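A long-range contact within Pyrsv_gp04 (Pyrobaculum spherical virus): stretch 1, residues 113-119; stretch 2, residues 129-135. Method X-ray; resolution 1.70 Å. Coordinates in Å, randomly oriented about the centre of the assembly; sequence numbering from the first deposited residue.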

ATOM      1  N   PHE A 113       9.401   4.950   1.840  1.00 22.64           N
ATOM      2  CA  PHE A 113       8.353   4.977   0.825  1.00 22.63           C
ATOM      3  C   PHE A 113       7.147   4.138   1.233  1.00 22.07           C
ATOM      4  O   PHE A 113       6.021   4.627   1.286  1.00 22.26           O
ATOM      5  N   PHE A 114       7.381   2.868   1.532  1.00 21.06           N
ATOM      6  CA  PHE A 114       6.266   1.984   1.864  1.00 20.97           C
ATOM      7  C   PHE A 114       5.569   2.388   3.175  1.00 21.33           C
ATOM      8  O   PHE A 114       4.362   2.258   3.285  1.00 20.99           O
ATOM      9  N   SER A 115       6.310   2.882   4.166  1.00 22.37           N
ATOM     10  CA  SER A 115       5.673   3.236   5.450  1.00 22.79           C
ATOM     11  C   SER A 115       4.786   4.480   5.322  1.00 23.18           C
ATOM     12  O   SER A 115       3.925   4.719   6.173  1.00 23.89           O
ATOM     13  N   SER A 116       4.969   5.245   4.246  1.00 22.31           N
ATOM     14  CA  SER A 116       4.077   6.372   3.950  1.00 23.44           C
ATOM     15  C   SER A 116       2.783   5.939   3.239  1.00 22.98           C
ATOM     16  O   SER A 116       1.913   6.782   2.969  1.00 23.43           O
ATOM     17  N   ILE A 117       2.652   4.645   2.937  1.00 22.74           N
ATOM     18  CA  ILE A 117       1.462   4.074   2.291  1.00 23.29           C
ATOM     19  C   ILE A 117       0.653   3.187   3.254  1.00 23.05           C
ATOM     20  O   ILE A 117      -0.575   3.210   3.261  1.00 23.11           O
ATOM     21  N   ILE A 118       1.364   2.375   4.029  1.00 23.40           N
ATOM     22  CA  ILE A 118       0.760   1.319   4.824  1.00 24.07           C
ATOM     23  C   ILE A 118       1.686   1.033   5.996  1.00 24.08           C
ATOM     24  O   ILE A 118       2.898   1.197   5.867  1.00 24.11           O
ATOM     25  N   PRO A 119       1.129   0.685   7.166  1.00 24.62           N
ATOM     26  CA  PRO A 119       2.008   0.197   8.231  1.00 25.55           C
ATOM     27  C   PRO A 119       2.817  -1.021   7.774  1.00 25.92           C
ATOM     28  O   PRO A 119       2.238  -1.994   7.275  1.00 27.27           O
ATOM     29  N   SER A 129       0.050 -10.221   2.776  1.00 23.68           N
ATOM     30  CA  SER A 129      -0.990 -10.286   1.754  1.00 23.79           C
ATOM     31  C   SER A 129      -0.884  -9.098   0.788  1.00 23.99           C
ATOM     32  O   SER A 129      -1.050  -9.249  -0.426  1.00 23.45           O
ATOM     33  N   PHE A 130      -0.600  -7.917   1.336  1.00 23.20           N
ATOM     34  CA  PHE A 130      -0.418  -6.704   0.542  1.00 22.65           C
ATOM     35  C   PHE A 130       0.771  -6.874  -0.411  1.00 21.87           C
ATOM     36  O   PHE A 130       0.670  -6.618  -1.606  1.00 21.37           O
ATOM     37  N   LEU A 131       1.909  -7.282   0.131  1.00 21.46           N
ATOM     38  CA  LEU A 131       3.120  -7.474  -0.689  1.00 21.78           C
ATOM     39  C   LEU A 131       2.967  -8.636  -1.702  1.00 21.76           C
ATOM     40  O   LEU A 131       3.526  -8.592  -2.807  1.00 21.20           O
ATOM     41  N   ASN A 132       2.209  -9.666  -1.324  1.00 21.84           N
ATOM     42  CA  ASN A 132       1.891 -10.758  -2.241  1.00 21.88           C
ATOM     43  C   ASN A 132       1.105 -10.233  -3.438  1.00 21.78           C
ATOM     44  O   ASN A 132       1.367 -10.602  -4.571  1.00 21.95           O
ATOM     45  N   HIS A 133       0.136  -9.360  -3.170  1.00 21.78           N
ATOM     46  CA  HIS A 133      -0.667  -8.781  -4.238  1.00 21.86           C
ATOM     47  C   HIS A 133       0.208  -7.972  -5.201  1.00 21.64           C
ATOM     48  O   HIS A 133       0.051  -8.058  -6.426  1.00 22.51           O
ATOM     49  N   LEU A 134       1.140  -7.210  -4.637  1.00 21.19           N
ATOM     50  CA  LEU A 134       2.081  -6.407  -5.415  1.00 21.33           C
ATOM     51  C   LEU A 134       2.961  -7.312  -6.271  1.00 21.25           C
ATOM     52  O   LEU A 134       3.189  -7.045  -7.465  1.00 21.10           O
ATOM     53  N   LEU A 135       3.480  -8.376  -5.670  1.00 21.32           N
ATOM     54  CA  LEU A 135       4.354  -9.285  -6.416  1.00 21.47           C
ATOM     55  C   LEU A 135       3.595  -9.940  -7.567  1.00 22.08           C
ATOM     56  O   LEU A 135       4.124 -10.111  -8.669  1.00 21.45           O
TER

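The contact between the two stretches is small, 216 Å² summed over both sides, and wholly apolar: no hydrogen bond crosses it, and the backbones stay well apart, with the CA atoms of Ile118 and Phe130 9.2 Å from each other and those of Phe114 and Leu131 10.3 Å. Side chains alone must bridge that gap.

Stretch 2 is helical throughout. Ser129 opens it out of reach of stretch 1, its OG hydrogen-bonded elsewhere in the structure. Phe130 follows and gives up the largest area, 70 Å². Its CA-to-CB bond points toward stretch 1, and chi1 of 176° (t) with chi2 of 88° extends the ring into the gap. Over one face lies Ile118, itself t,t: its CD1 sits 4.0 Å from the Phe130 ring centroid and 23° off the normal, the geometry of a CH-pi contact, and 3.7 Å from Phe130 CD1. Ile117 (m,t) approaches obliquely, CG2 to Phe130 CZ at 4.5 Å. Phe114 (chi1 -81°, m) meets the ring differently, with Phe114 CD2 4.4 Å from Phe130 CE2; each of these atoms lies near the plane of the other's ring, so the two aromatics meet edge to edge rather than stacking.

Leu131 (m,t) starts sideways, but its end comes nearer, bringing CD2 to 4.5 Å from Phe114 CE2; only 12 Å² is covered. Asn132 and His133 make no contact here.

One helical turn beyond Phe130, as the 3.1 Å bond from Leu134 N to Phe130 O records, Leu134 (t,p) again points toward stretch 1. Its CD2 reaches the edge of the Phe114 ring, 3.8 Å from CE2 of Phe114. Leu135 is buried but out of reach.

Across the gap, the polar side chain of Ser116 stays local: its OG donates to Phe113 O at 2.6 Å.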

ATOM      1  CB  PHE A 113       8.898   4.498  -0.512  1.00 22.65           C
ATOM      2  CG  PHE A 113       7.869   4.462  -1.604  1.00 23.35           C
ATOM      3  CD1 PHE A 113       7.344   5.636  -2.117  1.00 26.81           C
ATOM      4  CD2 PHE A 113       7.419   3.257  -2.113  1.00 23.45           C
ATOM      5  CE1 PHE A 113       6.388   5.597  -3.131  1.00 25.60           C
ATOM      6  CE2 PHE A 113       6.474   3.221  -3.125  1.00 24.01           C
ATOM      7  CZ  PHE A 113       5.955   4.380  -3.620  1.00 23.74           C
ATOM      8  CB  PHE A 114       6.695   0.504   1.863  1.00 20.67           C
ATOM      9  CG  PHE A 114       6.748  -0.104   0.488  1.00 21.45           C
ATOM     10  CD1 PHE A 114       7.936  -0.155  -0.213  1.00 21.44           C
ATOM     11  CD2 PHE A 114       5.603  -0.594  -0.117  1.00 20.22           C
ATOM     12  CE1 PHE A 114       7.990  -0.693  -1.487  1.00 22.35           C
ATOM     13  CE2 PHE A 114       5.650  -1.149  -1.393  1.00 21.87           C
ATOM     14  CZ  PHE A 114       6.844  -1.191  -2.081  1.00 21.50           C
ATOM     15  CB  SER A 115       6.707   3.442   6.546  1.00 23.36           C
ATOM     16  OG  SER A 115       7.474   4.577   6.278  1.00 23.92           O
ATOM     17  CB  SER A 116       4.811   7.451   3.144  1.00 24.03           C
ATOM     18  OG  SER A 116       5.117   7.023   1.826  1.00 27.95           O
ATOM     19  CB  ILE A 117       1.861   3.178   1.075  1.00 22.97           C
ATOM     20  CG1 ILE A 117       2.708   3.953   0.059  1.00 23.22           C
ATOM     21  CG2 ILE A 117       0.605   2.576   0.387  1.00 23.19           C
ATOM     22  CD1 ILE A 117       3.371   3.073  -1.021  1.00 24.78           C
ATOM     23  CB  ILE A 118       0.563   0.039   3.973  1.00 24.66           C
ATOM     24  CG1 ILE A 118      -0.222  -1.027   4.746  1.00 24.82           C
ATOM     25  CG2 ILE A 118       1.920  -0.506   3.504  1.00 25.43           C
ATOM     26  CD1 ILE A 118      -0.810  -2.108   3.847  1.00 24.83           C
ATOM     27  CB  PRO A 119       1.022  -0.169   9.342  1.00 25.36           C
ATOM     28  CG  PRO A 119      -0.122   0.784   9.122  1.00 25.73           C
ATOM     29  CD  PRO A 119      -0.268   0.773   7.626  1.00 25.12           C
ATOM     30  CB  SER A 129      -2.365 -10.321   2.434  1.00 24.63           C
ATOM     31  OG  SER A 129      -3.413 -10.467   1.494  1.00 27.97           O
ATOM     32  CB  PHE A 130      -0.187  -5.508   1.471  1.00 23.45           C
ATOM     33  CG  PHE A 130       0.112  -4.217   0.762  1.00 23.14           C
ATOM     34  CD1 PHE A 130      -0.919  -3.378   0.361  1.00 24.53           C
ATOM     35  CD2 PHE A 130       1.417  -3.822   0.518  1.00 24.31           C
ATOM     36  CE1 PHE A 130      -0.650  -2.172  -0.278  1.00 23.96           C
ATOM     37  CE2 PHE A 130       1.690  -2.630  -0.105  1.00 24.12           C
ATOM     38  CZ  PHE A 130       0.656  -1.798  -0.511  1.00 24.00           C
ATOM     39  CB  LEU A 131       4.327  -7.702   0.217  1.00 21.66           C
ATOM     40  CG  LEU A 131       4.751  -6.480   1.042  1.00 21.69           C
ATOM     41  CD1 LEU A 131       5.857  -6.866   1.989  1.00 23.21           C
ATOM     42  CD2 LEU A 131       5.189  -5.323   0.162  1.00 21.66           C
ATOM     43  CB  ASN A 132       1.066 -11.836  -1.540  1.00 22.04           C
ATOM     44  CG  ASN A 132       0.868 -13.059  -2.396  1.00 22.56           C
ATOM     45  OD1 ASN A 132       1.833 -13.682  -2.814  1.00 21.97           O
ATOM     46  ND2 ASN A 132      -0.402 -13.426  -2.654  1.00 25.31           N
ATOM     47  CB  HIS A 133      -1.769  -7.905  -3.648  1.00 22.18           C
ATOM     48  CG  HIS A 133      -2.738  -7.416  -4.672  1.00 22.91           C
ATOM     49  ND1 HIS A 133      -3.760  -8.201  -5.163  1.00 26.05           N
ATOM     50  CD2 HIS A 133      -2.820  -6.235  -5.320  1.00 23.93           C
ATOM     51  CE1 HIS A 133      -4.440  -7.510  -6.057  1.00 25.25           C
ATOM     52  NE2 HIS A 133      -3.886  -6.317  -6.178  1.00 24.45           N
ATOM     53  CB  LEU A 134       2.941  -5.548  -4.472  1.00 21.43           C
ATOM     54  CG  LEU A 134       3.965  -4.577  -5.084  1.00 21.66           C
ATOM     55  CD1 LEU A 134       3.332  -3.634  -6.116  1.00 21.11           C
ATOM     56  CD2 LEU A 134       4.690  -3.775  -3.994  1.00 21.02           C
ATOM     57  CB  LEU A 135       4.978 -10.347  -5.508  1.00 21.40           C
ATOM     58  CG  LEU A 135       6.076  -9.887  -4.564  1.00 21.10           C
ATOM     59  CD1 LEU A 135       6.462 -10.982  -3.589  1.00 21.23           C
ATOM     60  CD2 LEU A 135       7.314  -9.414  -5.318  1.00 20.56           C
TER